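Side-chain contact in autotransporter adhesin (Vibrio vulnificus, PDB 4ERR), which probably directs an effector domain of the MARTX toxin to membranes by means of a small helical bundle: residues G22-G27 with I58-T63. Sequence-based numbering, arbitrary orientation. Where two conformers were deposited one is given.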
loop_
_atom_site.group_PDB
_atom_site.type_symbol
_atom_site.label_atom_id
_atom_site.label_comp_id
_atom_site.label_asym_id
_atom_site.label_seq_id
_atom_site.Cartn_x
_atom_site.Cartn_y
_atom_site.Cartn_z
ATOM N N GLY B 22 -5.953 -3.765 6.187
ATOM C CA GLY B 22 -6.509 -4.988 5.610
ATOM C C GLY B 22 -7.920 -5.272 6.091
ATOM O O GLY B 22 -8.770 -5.740 5.318
ATOM N N ALA B 23 -8.174 -4.976 7.367
ATOM C CA ALA B 23 -9.509 -5.124 7.926
ATOM C C ALA B 23 -10.531 -4.171 7.255
ATOM O O ALA B 23 -11.640 -4.592 6.889
ATOM C CB ALA B 23 -9.480 -4.929 9.460
ATOM N N SER B 24 -10.168 -2.902 7.103
ATOM C CA SER B 24 -11.035 -1.961 6.405
ATOM C C SER B 24 -11.248 -2.405 4.958
ATOM O O SER B 24 -12.354 -2.353 4.441
ATOM C CB SER B 24 -10.474 -0.531 6.452
ATOM O OG SER B 24 -10.413 -0.040 7.771
ATOM N N TYR B 25 -10.177 -2.874 4.313
ATOM C CA TYR B 25 -10.289 -3.342 2.938
ATOM C C TYR B 25 -11.274 -4.499 2.802
ATOM O O TYR B 25 -12.085 -4.531 1.889
ATOM C CB TYR B 25 -8.934 -3.713 2.365
ATOM C CG TYR B 25 -8.926 -4.084 0.922
ATOM C CD1 TYR B 25 -9.387 -3.204 -0.046
ATOM C CD2 TYR B 25 -8.372 -5.284 0.489
ATOM C CE1 TYR B 25 -9.321 -3.525 -1.403
ATOM C CE2 TYR B 25 -8.290 -5.603 -0.884
ATOM C CZ TYR B 25 -8.765 -4.731 -1.809
ATOM O OH TYR B 25 -8.663 -5.040 -3.166
ATOM N N GLN B 26 -11.189 -5.457 3.715
ATOM C CA GLN B 26 -12.111 -6.579 3.711
ATOM C C GLN B 26 -13.560 -6.118 3.807
ATOM O O GLN B 26 -14.462 -6.697 3.203
ATOM C CB GLN B 26 -11.795 -7.543 4.846
ATOM C CG GLN B 26 -12.543 -8.869 4.710
ATOM C CD GLN B 26 -12.178 -9.597 3.408
ATOM O OE1 GLN B 26 -10.999 -9.821 3.124
ATOM N NE2 GLN B 26 -13.192 -9.938 2.600
ATOM N N GLY B 27 -13.787 -5.068 4.582
ATOM C CA GLY B 27 -15.114 -4.472 4.683
ATOM C C GLY B 27 -15.633 -3.964 3.342
ATOM O O GLY B 27 -16.815 -4.118 2.996
ATOM N N ILE B 58 -10.224 5.763 2.199
ATOM C CA ILE B 58 -9.232 6.646 1.572
ATOM C C ILE B 58 -8.808 7.773 2.523
ATOM O O ILE B 58 -7.664 8.243 2.457
ATOM C CB ILE B 58 -9.734 7.167 0.212
ATOM C CG1 ILE B 58 -9.939 5.994 -0.766
ATOM C CG2 ILE B 58 -8.768 8.196 -0.373
ATOM C CD1 ILE B 58 -8.674 5.469 -1.411
ATOM N N ALA B 59 -9.712 8.221 3.398
ATOM C CA ALA B 59 -9.364 9.213 4.416
ATOM C C ALA B 59 -8.528 8.617 5.556
ATOM O O ALA B 59 -7.559 9.236 6.027
ATOM C CB ALA B 59 -10.658 9.872 4.977
ATOM N N GLU B 60 -8.890 7.407 5.965
ATOM C CA GLU B 60 -8.279 6.732 7.114
ATOM C C GLU B 60 -6.937 6.044 6.810
ATOM O O GLU B 60 -6.059 5.975 7.691
ATOM C CB GLU B 60 -9.264 5.683 7.644
ATOM C CG GLU B 60 -8.934 5.083 9.004
ATOM C CD GLU B 60 -10.025 4.129 9.526
ATOM O OE1 GLU B 60 -11.151 4.047 8.931
ATOM O OE2 GLU B 60 -9.754 3.459 10.549
ATOM N N HIS B 61 -6.784 5.537 5.586
ATOM C CA HIS B 61 -5.626 4.713 5.214
ATOM C C HIS B 61 -4.935 5.168 3.919
ATOM O O HIS B 61 -4.865 4.425 2.932
ATOM C CB HIS B 61 -6.080 3.266 5.057
ATOM C CG HIS B 61 -6.848 2.725 6.226
ATOM N ND1 HIS B 61 -6.304 2.584 7.486
ATOM C CD2 HIS B 61 -8.101 2.203 6.297
ATOM C CE1 HIS B 61 -7.200 2.021 8.286
ATOM N NE2 HIS B 61 -8.309 1.813 7.595
ATOM N N PRO B 62 -4.389 6.381 3.919
ATOM C CA PRO B 62 -3.730 6.941 2.730
ATOM C C PRO B 62 -2.401 6.277 2.367
ATOM O O PRO B 62 -1.982 6.322 1.193
ATOM C CB PRO B 62 -3.493 8.405 3.128
ATOM C CG PRO B 62 -3.421 8.375 4.635
ATOM C CD PRO B 62 -4.350 7.294 5.069
ATOM N N THR B 63 -1.755 5.642 3.354
ATOM C CA THR B 63 -0.421 5.123 3.198
ATOM C C THR B 63 -0.377 3.651 3.649
ATOM O O THR B 63 -0.807 3.299 4.777
ATOM C CB THR B 63 0.554 5.966 4.030
ATOM O OG1 THR B 63 0.392 7.330 3.643
ATOM C CG2 THR B 63 2.010 5.538 3.822
HETATM O O HOH W 1 -11.817 2.491 6.720
#
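Ser24 OG is gripped by two partners, His61 NE2 at 2.8 Å and a water at 3.1 Å, and makes a further weak hydrogen bond to Pro20 O in its own helix. In the four-helix-bundle membrane localization domain, this polar bridge ties helix 7-37, which carries Ser24, to the turn that follows helix 41-60, the two helices forming an antiparallel hairpin; His61 is the first residue to leave helical geometry there. The hydroxyl approaches the rim of the imidazole close to the plane of the ring, and either partner could supply the proton. Ser24 OG sits closer to His61 CD2 (3.5 Å) than to His61 CE1 (3.9 Å). A chi1 of -64° swings OG to the N side of Ser24, and Ser24 CB, in bringing OG to the nitrogen, comes within 3.4 Å of His61 NE2, to one side of the ring plane.

The neighbouring Glu60 lies over one face of this ring. Its CG stands 3.5 Å above the plane of the His61 ring, away from the ring centre, and its extended chain (chi1 -168°) carries the carboxylate on past the imidazole. Tyr57 makes an edge-to-face ring contact with the same histidine, which is buried, and also touches Ser24. The backbone at this turn reaches the dimer partner, His61 O accepting a hydrogen bond from Asn67 of the second subunit. The carboxylate is linked to the serine indirectly: Glu60 OE1 stands 4.3 Å from Ser24 OG, and the shared water spans the gap by donating a 2.8 Å hydrogen bond to Glu60 OE1.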